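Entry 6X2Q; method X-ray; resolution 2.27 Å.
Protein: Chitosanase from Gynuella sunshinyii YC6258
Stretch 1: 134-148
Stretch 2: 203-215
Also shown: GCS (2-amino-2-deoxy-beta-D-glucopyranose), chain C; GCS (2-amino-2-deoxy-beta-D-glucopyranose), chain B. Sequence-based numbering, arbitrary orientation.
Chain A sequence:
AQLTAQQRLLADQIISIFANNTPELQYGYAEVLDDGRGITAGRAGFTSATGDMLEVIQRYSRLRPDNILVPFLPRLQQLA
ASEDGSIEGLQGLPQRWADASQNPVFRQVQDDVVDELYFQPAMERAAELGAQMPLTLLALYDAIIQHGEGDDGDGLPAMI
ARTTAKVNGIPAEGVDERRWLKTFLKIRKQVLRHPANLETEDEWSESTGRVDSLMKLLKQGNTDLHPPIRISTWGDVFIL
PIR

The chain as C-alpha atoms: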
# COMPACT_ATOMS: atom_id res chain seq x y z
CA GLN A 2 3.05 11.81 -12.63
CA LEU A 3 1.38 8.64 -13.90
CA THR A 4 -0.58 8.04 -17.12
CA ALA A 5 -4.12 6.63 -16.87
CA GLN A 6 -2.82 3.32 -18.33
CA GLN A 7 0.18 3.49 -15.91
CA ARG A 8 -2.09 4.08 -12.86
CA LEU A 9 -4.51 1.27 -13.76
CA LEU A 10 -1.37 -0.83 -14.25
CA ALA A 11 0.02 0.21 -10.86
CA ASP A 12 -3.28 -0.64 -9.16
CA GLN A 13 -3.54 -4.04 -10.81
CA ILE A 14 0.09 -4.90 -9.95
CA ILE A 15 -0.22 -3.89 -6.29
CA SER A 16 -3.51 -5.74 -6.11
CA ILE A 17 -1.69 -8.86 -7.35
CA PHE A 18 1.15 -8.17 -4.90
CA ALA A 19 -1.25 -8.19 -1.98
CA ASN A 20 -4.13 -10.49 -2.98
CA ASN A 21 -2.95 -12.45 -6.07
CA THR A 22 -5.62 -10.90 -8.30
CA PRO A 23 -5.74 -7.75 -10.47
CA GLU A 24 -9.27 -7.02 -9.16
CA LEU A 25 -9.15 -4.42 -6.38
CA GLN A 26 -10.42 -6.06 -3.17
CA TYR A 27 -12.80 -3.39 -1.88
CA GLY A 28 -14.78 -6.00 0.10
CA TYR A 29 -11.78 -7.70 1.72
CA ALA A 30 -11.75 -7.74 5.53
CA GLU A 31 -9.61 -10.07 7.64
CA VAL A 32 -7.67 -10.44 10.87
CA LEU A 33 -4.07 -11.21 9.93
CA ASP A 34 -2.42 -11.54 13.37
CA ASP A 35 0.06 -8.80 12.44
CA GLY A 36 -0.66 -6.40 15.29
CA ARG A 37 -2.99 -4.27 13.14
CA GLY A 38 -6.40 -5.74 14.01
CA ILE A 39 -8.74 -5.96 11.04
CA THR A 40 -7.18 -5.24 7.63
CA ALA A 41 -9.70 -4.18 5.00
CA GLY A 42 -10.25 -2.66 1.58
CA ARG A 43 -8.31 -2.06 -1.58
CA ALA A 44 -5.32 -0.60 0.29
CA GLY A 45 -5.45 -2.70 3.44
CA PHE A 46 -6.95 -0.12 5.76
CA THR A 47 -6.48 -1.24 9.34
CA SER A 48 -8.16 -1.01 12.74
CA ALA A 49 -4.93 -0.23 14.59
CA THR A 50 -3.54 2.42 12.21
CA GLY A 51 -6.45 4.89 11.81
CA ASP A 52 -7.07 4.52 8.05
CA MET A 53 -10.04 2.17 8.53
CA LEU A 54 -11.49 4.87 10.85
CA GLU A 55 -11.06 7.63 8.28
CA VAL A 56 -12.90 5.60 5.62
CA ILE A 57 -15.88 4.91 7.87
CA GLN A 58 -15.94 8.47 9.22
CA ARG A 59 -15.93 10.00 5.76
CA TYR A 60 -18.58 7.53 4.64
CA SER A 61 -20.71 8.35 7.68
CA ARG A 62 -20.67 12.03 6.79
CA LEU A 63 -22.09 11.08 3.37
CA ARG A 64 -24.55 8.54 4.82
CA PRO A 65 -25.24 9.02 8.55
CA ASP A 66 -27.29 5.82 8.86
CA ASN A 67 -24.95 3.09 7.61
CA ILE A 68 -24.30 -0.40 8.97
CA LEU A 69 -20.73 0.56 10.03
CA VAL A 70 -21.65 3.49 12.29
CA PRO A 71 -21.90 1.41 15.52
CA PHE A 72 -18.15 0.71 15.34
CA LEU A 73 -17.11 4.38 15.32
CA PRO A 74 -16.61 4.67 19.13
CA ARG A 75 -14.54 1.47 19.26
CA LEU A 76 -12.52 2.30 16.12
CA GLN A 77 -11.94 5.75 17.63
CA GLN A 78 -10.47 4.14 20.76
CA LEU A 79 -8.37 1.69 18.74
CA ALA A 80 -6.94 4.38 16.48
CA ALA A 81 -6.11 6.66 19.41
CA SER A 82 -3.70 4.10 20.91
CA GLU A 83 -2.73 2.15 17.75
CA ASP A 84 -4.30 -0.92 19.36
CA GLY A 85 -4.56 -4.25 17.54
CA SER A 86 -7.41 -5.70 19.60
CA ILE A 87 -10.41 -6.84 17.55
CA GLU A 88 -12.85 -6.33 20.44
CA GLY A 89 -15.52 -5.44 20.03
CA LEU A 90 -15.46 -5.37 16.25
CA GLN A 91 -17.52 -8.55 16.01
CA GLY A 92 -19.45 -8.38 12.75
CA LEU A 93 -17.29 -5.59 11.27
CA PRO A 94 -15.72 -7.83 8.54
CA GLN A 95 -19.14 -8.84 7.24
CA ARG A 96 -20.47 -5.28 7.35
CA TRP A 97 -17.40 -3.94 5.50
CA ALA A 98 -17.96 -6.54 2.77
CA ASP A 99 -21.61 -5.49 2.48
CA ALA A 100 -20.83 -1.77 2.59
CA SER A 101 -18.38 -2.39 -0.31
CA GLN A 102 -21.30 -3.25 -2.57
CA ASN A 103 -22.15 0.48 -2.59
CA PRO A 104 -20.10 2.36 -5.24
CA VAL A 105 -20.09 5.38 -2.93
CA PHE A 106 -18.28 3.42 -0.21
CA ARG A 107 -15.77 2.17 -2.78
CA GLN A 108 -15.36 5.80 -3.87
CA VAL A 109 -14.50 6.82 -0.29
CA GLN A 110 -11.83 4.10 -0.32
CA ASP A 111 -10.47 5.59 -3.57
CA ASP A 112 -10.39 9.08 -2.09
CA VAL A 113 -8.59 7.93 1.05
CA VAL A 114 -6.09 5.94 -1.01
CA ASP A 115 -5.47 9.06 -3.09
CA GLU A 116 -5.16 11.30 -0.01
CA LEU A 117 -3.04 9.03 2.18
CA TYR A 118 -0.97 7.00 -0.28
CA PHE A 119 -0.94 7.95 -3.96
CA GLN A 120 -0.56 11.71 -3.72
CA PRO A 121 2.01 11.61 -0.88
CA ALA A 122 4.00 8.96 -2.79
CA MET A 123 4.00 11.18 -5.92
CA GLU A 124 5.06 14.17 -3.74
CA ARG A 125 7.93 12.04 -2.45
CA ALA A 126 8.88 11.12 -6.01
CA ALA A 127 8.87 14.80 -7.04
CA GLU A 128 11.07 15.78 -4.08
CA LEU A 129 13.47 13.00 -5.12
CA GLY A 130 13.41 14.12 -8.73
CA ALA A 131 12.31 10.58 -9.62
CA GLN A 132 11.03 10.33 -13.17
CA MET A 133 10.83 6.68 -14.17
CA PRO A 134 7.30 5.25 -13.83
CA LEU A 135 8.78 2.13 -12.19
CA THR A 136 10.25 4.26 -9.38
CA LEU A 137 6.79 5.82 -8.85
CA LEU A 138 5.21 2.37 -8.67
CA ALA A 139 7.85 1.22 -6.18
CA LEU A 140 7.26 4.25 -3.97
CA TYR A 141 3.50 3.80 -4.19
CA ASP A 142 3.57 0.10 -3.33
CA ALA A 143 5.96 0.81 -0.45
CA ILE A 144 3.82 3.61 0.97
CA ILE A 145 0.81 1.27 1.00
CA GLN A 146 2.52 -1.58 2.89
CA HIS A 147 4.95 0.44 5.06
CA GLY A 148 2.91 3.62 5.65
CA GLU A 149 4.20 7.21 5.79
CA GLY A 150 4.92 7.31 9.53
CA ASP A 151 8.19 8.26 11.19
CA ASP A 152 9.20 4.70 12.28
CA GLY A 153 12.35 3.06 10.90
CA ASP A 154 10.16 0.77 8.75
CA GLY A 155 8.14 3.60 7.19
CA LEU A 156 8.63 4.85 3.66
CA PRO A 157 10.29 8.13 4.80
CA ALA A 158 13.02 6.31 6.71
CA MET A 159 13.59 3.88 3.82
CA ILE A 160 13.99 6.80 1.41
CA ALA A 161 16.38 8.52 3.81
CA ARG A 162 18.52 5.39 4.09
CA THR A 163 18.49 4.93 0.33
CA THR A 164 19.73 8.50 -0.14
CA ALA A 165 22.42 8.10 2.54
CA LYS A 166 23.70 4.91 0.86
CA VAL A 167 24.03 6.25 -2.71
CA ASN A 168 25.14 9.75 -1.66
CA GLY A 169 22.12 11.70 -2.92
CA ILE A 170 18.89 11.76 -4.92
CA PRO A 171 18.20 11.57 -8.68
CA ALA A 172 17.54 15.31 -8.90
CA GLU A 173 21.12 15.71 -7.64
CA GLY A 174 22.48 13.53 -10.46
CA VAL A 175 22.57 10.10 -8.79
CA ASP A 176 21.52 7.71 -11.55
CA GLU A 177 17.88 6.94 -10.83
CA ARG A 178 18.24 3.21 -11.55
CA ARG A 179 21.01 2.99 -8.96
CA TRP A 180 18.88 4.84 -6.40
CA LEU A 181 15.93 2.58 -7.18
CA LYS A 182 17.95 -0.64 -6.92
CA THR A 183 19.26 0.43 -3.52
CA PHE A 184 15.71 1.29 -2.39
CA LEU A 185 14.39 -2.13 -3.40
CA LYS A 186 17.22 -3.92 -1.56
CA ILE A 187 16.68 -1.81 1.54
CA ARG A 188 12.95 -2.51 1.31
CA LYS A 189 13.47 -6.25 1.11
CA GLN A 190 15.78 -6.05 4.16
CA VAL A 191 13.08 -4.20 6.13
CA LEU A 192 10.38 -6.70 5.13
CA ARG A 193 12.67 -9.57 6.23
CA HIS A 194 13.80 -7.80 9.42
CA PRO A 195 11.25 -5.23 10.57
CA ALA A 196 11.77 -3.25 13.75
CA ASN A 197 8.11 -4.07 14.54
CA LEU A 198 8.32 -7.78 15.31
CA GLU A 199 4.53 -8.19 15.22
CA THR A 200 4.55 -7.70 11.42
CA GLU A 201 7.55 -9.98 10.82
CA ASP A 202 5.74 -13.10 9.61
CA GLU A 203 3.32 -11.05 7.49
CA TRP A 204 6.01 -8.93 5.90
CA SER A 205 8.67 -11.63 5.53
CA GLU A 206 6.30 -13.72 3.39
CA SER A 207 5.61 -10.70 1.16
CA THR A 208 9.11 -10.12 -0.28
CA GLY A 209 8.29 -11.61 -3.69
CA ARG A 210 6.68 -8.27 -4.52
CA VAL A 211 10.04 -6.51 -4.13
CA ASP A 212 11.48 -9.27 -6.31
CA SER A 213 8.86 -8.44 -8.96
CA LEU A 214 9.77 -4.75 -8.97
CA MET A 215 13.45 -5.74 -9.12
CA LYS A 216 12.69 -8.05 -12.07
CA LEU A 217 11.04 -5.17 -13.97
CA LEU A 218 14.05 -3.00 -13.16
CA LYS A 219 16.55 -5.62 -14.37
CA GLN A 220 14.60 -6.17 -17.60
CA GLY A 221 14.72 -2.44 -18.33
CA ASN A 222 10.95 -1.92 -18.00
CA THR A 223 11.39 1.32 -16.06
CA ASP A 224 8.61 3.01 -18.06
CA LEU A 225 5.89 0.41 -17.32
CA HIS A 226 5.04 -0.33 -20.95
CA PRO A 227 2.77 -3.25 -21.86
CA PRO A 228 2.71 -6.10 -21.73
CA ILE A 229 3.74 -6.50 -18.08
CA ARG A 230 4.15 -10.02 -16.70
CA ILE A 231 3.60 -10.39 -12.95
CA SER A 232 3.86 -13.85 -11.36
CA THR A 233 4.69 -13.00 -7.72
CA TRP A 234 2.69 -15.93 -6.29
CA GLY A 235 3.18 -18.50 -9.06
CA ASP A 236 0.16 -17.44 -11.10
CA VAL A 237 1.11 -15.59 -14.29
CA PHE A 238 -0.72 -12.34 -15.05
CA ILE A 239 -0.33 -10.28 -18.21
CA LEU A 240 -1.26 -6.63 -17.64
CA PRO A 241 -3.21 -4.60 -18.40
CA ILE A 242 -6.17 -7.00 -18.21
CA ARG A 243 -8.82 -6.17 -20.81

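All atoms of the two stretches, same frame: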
# COMPACT_ATOMS: atom_id res chain seq x y z
N PRO A 134 8.55 5.81 -14.38
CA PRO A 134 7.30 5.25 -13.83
C PRO A 134 7.50 4.10 -12.85
O PRO A 134 6.75 3.98 -11.87
CB PRO A 134 6.56 4.81 -15.09
CG PRO A 134 7.04 5.79 -16.16
CD PRO A 134 8.48 6.04 -15.84
N LEU A 135 8.52 3.25 -13.09
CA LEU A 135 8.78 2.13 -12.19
C LEU A 135 9.13 2.61 -10.79
O LEU A 135 8.68 2.04 -9.79
CB LEU A 135 9.92 1.26 -12.75
CG LEU A 135 10.37 0.10 -11.87
CD1 LEU A 135 9.23 -0.89 -11.75
CD2 LEU A 135 11.60 -0.60 -12.42
N THR A 136 9.95 3.67 -10.69
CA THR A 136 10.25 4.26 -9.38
C THR A 136 8.97 4.76 -8.69
O THR A 136 8.82 4.60 -7.47
CB THR A 136 11.25 5.40 -9.55
OG1 THR A 136 12.33 4.92 -10.34
CG2 THR A 136 11.83 5.87 -8.21
N LEU A 137 8.04 5.36 -9.44
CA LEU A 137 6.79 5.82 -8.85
C LEU A 137 5.97 4.64 -8.33
O LEU A 137 5.39 4.71 -7.24
CB LEU A 137 5.98 6.62 -9.88
CG LEU A 137 6.29 8.11 -10.07
CD1 LEU A 137 7.79 8.40 -10.08
CD2 LEU A 137 5.64 8.67 -11.34
N LEU A 138 5.92 3.56 -9.11
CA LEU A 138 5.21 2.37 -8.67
C LEU A 138 5.83 1.82 -7.39
O LEU A 138 5.12 1.53 -6.42
CB LEU A 138 5.23 1.34 -9.80
CG LEU A 138 4.70 -0.04 -9.44
CD1 LEU A 138 3.22 0.03 -9.07
CD2 LEU A 138 4.92 -0.99 -10.59
N ALA A 139 7.16 1.75 -7.35
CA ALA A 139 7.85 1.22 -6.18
C ALA A 139 7.59 2.08 -4.96
O ALA A 139 7.40 1.55 -3.85
CB ALA A 139 9.35 1.12 -6.45
N LEU A 140 7.58 3.40 -5.12
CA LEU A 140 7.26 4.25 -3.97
C LEU A 140 5.81 4.09 -3.55
O LEU A 140 5.50 4.18 -2.36
CB LEU A 140 7.56 5.71 -4.29
CG LEU A 140 9.03 6.02 -4.55
CD1 LEU A 140 9.17 7.42 -5.16
CD2 LEU A 140 9.85 5.88 -3.29
N TYR A 141 4.92 3.87 -4.51
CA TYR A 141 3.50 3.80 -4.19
C TYR A 141 3.17 2.49 -3.49
O TYR A 141 2.44 2.47 -2.49
CB TYR A 141 2.70 3.96 -5.47
CG TYR A 141 1.20 3.84 -5.34
CD1 TYR A 141 0.52 4.42 -4.28
CD2 TYR A 141 0.48 3.16 -6.31
CE1 TYR A 141 -0.86 4.31 -4.20
CE2 TYR A 141 -0.88 3.05 -6.24
CZ TYR A 141 -1.55 3.62 -5.19
OH TYR A 141 -2.92 3.48 -5.15
N ASP A 142 3.73 1.39 -3.99
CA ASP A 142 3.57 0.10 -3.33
C ASP A 142 4.16 0.13 -1.93
O ASP A 142 3.56 -0.39 -0.99
CB ASP A 142 4.21 -1.00 -4.17
CG ASP A 142 3.97 -2.38 -3.59
OD1 ASP A 142 2.79 -2.77 -3.53
OD2 ASP A 142 4.95 -3.06 -3.18
N ALA A 143 5.34 0.75 -1.78
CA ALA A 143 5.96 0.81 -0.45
C ALA A 143 5.14 1.68 0.50
O ALA A 143 5.01 1.35 1.69
CB ALA A 143 7.41 1.32 -0.56
N ILE A 144 4.58 2.79 0.02
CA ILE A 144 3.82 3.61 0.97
C ILE A 144 2.59 2.84 1.45
O ILE A 144 2.17 2.99 2.60
CB ILE A 144 3.45 4.98 0.36
CG1 ILE A 144 3.36 6.04 1.47
CG2 ILE A 144 2.14 4.93 -0.40
CD1 ILE A 144 3.16 7.45 0.97
N ILE A 145 2.03 1.97 0.62
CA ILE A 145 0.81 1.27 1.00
C ILE A 145 1.09 0.24 2.09
O ILE A 145 0.32 0.11 3.06
CB ILE A 145 0.17 0.62 -0.24
CG1 ILE A 145 -0.59 1.68 -1.05
CG2 ILE A 145 -0.77 -0.54 0.18
CD1 ILE A 145 -0.90 1.25 -2.44
N GLN A 146 2.19 -0.52 1.95
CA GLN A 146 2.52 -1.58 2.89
C GLN A 146 3.24 -1.03 4.13
O GLN A 146 2.98 -1.49 5.24
CB GLN A 146 3.39 -2.64 2.18
CG GLN A 146 3.85 -3.78 3.09
CD GLN A 146 4.54 -4.92 2.35
OE1 GLN A 146 5.34 -4.71 1.43
NE2 GLN A 146 4.26 -6.14 2.77
N HIS A 147 4.13 -0.06 3.96
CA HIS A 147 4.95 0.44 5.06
C HIS A 147 4.38 1.67 5.75
O HIS A 147 4.82 1.99 6.86
CB HIS A 147 6.36 0.79 4.57
CG HIS A 147 7.09 -0.37 3.95
ND1 HIS A 147 8.13 -1.02 4.57
CD2 HIS A 147 6.92 -0.99 2.75
CE1 HIS A 147 8.57 -1.99 3.79
NE2 HIS A 147 7.85 -1.99 2.68
N GLY A 148 3.47 2.40 5.09
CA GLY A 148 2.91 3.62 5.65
C GLY A 148 3.86 4.79 5.52
O GLY A 148 5.02 4.61 5.12
N GLU A 203 4.07 -11.63 8.60
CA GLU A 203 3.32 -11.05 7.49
C GLU A 203 4.25 -10.49 6.44
O GLU A 203 4.16 -10.83 5.26
CB GLU A 203 2.39 -9.95 8.01
CG GLU A 203 0.94 -10.36 8.15
CD GLU A 203 0.26 -10.56 6.82
OE1 GLU A 203 0.02 -11.73 6.44
OE2 GLU A 203 -0.06 -9.55 6.15
N TRP A 204 5.18 -9.63 6.86
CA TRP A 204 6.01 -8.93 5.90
C TRP A 204 7.05 -9.84 5.26
O TRP A 204 7.30 -9.76 4.05
CB TRP A 204 6.68 -7.74 6.58
CG TRP A 204 5.80 -6.54 6.66
CD1 TRP A 204 4.46 -6.47 6.36
CD2 TRP A 204 6.20 -5.22 7.05
NE1 TRP A 204 4.00 -5.18 6.56
CE2 TRP A 204 5.05 -4.40 6.97
CE3 TRP A 204 7.41 -4.66 7.46
CZ2 TRP A 204 5.09 -3.04 7.28
CZ3 TRP A 204 7.45 -3.31 7.76
CH2 TRP A 204 6.30 -2.51 7.68
N SER A 205 7.66 -10.73 6.06
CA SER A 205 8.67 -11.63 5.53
C SER A 205 8.13 -12.46 4.36
O SER A 205 8.82 -12.66 3.36
CB SER A 205 9.20 -12.55 6.64
OG SER A 205 10.26 -13.33 6.13
N GLU A 206 6.90 -12.95 4.47
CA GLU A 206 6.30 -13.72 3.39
C GLU A 206 5.89 -12.87 2.19
O GLU A 206 5.37 -13.42 1.21
CB GLU A 206 5.09 -14.48 3.91
CG GLU A 206 5.41 -15.48 5.01
CD GLU A 206 4.33 -16.54 5.17
OE1 GLU A 206 4.38 -17.55 4.43
OE2 GLU A 206 3.44 -16.36 6.03
N SER A 207 6.07 -11.56 2.24
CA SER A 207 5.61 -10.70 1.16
C SER A 207 6.74 -10.16 0.28
O SER A 207 6.51 -9.25 -0.51
CB SER A 207 4.81 -9.53 1.73
OG SER A 207 5.68 -8.46 2.09
N THR A 208 7.96 -10.71 0.40
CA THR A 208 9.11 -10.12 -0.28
C THR A 208 9.14 -10.40 -1.78
O THR A 208 9.89 -9.73 -2.50
CB THR A 208 10.43 -10.64 0.33
OG1 THR A 208 10.45 -12.07 0.30
CG2 THR A 208 10.58 -10.15 1.76
N GLY A 209 8.37 -11.39 -2.25
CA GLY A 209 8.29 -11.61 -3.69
C GLY A 209 7.86 -10.38 -4.46
O GLY A 209 8.23 -10.20 -5.62
N ARG A 210 7.10 -9.49 -3.82
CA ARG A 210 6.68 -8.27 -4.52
C ARG A 210 7.88 -7.35 -4.79
O ARG A 210 7.92 -6.69 -5.83
CB ARG A 210 5.60 -7.55 -3.71
CG ARG A 210 6.10 -6.77 -2.50
CD ARG A 210 4.98 -6.64 -1.46
NE ARG A 210 4.05 -5.58 -1.82
CZ ARG A 210 2.87 -5.37 -1.24
NH1 ARG A 210 2.44 -6.16 -0.26
NH2 ARG A 210 2.13 -4.36 -1.63
N VAL A 211 8.83 -7.28 -3.87
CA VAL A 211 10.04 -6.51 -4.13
C VAL A 211 10.84 -7.19 -5.23
O VAL A 211 11.41 -6.52 -6.11
CB VAL A 211 10.87 -6.35 -2.84
CG1 VAL A 211 12.15 -5.55 -3.11
CG2 VAL A 211 10.04 -5.70 -1.72
N ASP A 212 10.86 -8.53 -5.22
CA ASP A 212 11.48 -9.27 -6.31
C ASP A 212 10.84 -8.93 -7.65
O ASP A 212 11.54 -8.77 -8.65
CB ASP A 212 11.41 -10.79 -6.06
CG ASP A 212 12.19 -11.23 -4.82
OD1 ASP A 212 13.18 -10.56 -4.43
OD2 ASP A 212 11.78 -12.25 -4.21
N SER A 213 9.51 -8.78 -7.68
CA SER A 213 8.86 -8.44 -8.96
C SER A 213 9.27 -7.06 -9.45
O SER A 213 9.56 -6.87 -10.63
CB SER A 213 7.34 -8.52 -8.81
OG SER A 213 6.92 -9.85 -8.60
N LEU A 214 9.30 -6.06 -8.56
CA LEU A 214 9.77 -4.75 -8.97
C LEU A 214 11.23 -4.79 -9.41
O LEU A 214 11.63 -4.10 -10.35
CB LEU A 214 9.59 -3.75 -7.82
CG LEU A 214 8.15 -3.53 -7.32
CD1 LEU A 214 8.16 -2.81 -5.97
CD2 LEU A 214 7.35 -2.76 -8.34
N MET A 215 12.06 -5.58 -8.71
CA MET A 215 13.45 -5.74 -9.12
C MET A 215 13.55 -6.40 -10.50
O MET A 215 14.41 -6.04 -11.31
CB MET A 215 14.22 -6.56 -8.08
CG MET A 215 15.70 -6.72 -8.38
SD MET A 215 16.60 -5.17 -8.19
CE MET A 215 16.71 -5.04 -6.40
C1 GCS C . -1.14 -5.50 5.87
C2 GCS C . 0.43 -5.31 6.25
C3 GCS C . 0.49 -3.71 6.37
C4 GCS C . -0.29 -2.85 5.31
C5 GCS C . -1.58 -3.25 4.59
C6 GCS C . -1.49 -2.81 3.41
N2 GCS C . 0.83 -5.96 7.37
O1 GCS C . -1.18 -6.84 5.61
O3 GCS C . 1.87 -3.47 5.99
O5 GCS C . -1.61 -4.72 4.82
O6 GCS C . -2.33 -3.55 2.51
C1 GCS B . -0.55 -0.42 6.48
C2 GCS B . -1.52 0.62 7.00
C3 GCS B . -0.80 1.93 7.16
C4 GCS B . 0.37 1.82 8.12
C5 GCS B . 1.08 0.51 7.74
C6 GCS B . 2.21 0.08 8.62
N2 GCS B . -2.71 0.76 6.23
O1 GCS B . -1.05 -1.74 6.28
O3 GCS B . -1.73 2.81 7.66
O4 GCS B . 0.85 2.86 8.36
O5 GCS B . 0.22 -0.59 7.61
O6 GCS B . 1.97 0.29 9.97

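How is the charge of Arg210 met? The helices 134-147 and 209-215 run nearly antiparallel, at 170°, with their axes 11.0 Å apart at closest approach, and Asp142 and Arg210 both direct their CA-to-CB bonds toward the opposing stretch. The guanidinium meets the carboxylate through two hydrogen bonds of a salt bridge. Arg210 NH2 donates to Asp142 OD1 at 2.6 Å with an almost straight angle of 174°, while Arg210 NE donates to Asp142 OD2 at 3.0 Å and 149°. Both carboxylate oxygens are therefore engaged, and Asp142 OD2 has a further hydrogen bond elsewhere in the structure. Asp142 OD1 lies at the edge of the guanidinium, near its plane, and Gln146 CD packs over one face.

What satisfies the amide of Gln146? Its side chain extends with chi1 and chi2 both t and reaches the turn that runs from Ser205 to Thr208. There Gln146 NE2 donates to Ser207 OG at 2.8 Å and 162°. The hydroxyl passes its own proton back into its stretch, from Ser207 OG to Trp204 O at 2.9 Å, so it serves as acceptor and donor at once and links the glutamine to the carbonyl of Trp204, in the last turn of the preceding helix. Gln146 OE1 is hydrogen-bonded elsewhere in the structure. The amide lies between two flat groups, with Gln146 CD over one face of the Trp204 ring as well as over the guanidinium.

How does the sugar join the two stretches? The O3 hydroxyl of the chain C glucosamine donates to Gln146 O across a very short 2.4 Å and accepts from Trp204 NE1 at 2.8 Å. One hydroxyl thus ties a backbone carbonyl of the first stretch to the indole of the second, as befits a chitosanase holding a glucosamine unit. A weak hydrogen bond from O1 of the same sugar to Glu203 OE2, at 3.0 Å, adds a second attachment to stretch 2. The His147 ring approaches Trp204 obliquely, its ND1 3.9 Å from Trp204 CH2; both histidine nitrogens are satisfied elsewhere in the structure.

What fills the contact where no polar partners meet? Leu214 sits as a knob among Leu135, Leu138, Ala139 and Asp142. Its closest methyl contact is Leu214 CD2 to Leu138 CD2 at 3.8 Å, and Leu214 CD1 lies 4.1 Å from Ala139 CB. The small alanine accompanies the nearest backbone approach of the register, 6.9 Å between Ala139 CA and Leu214 CA.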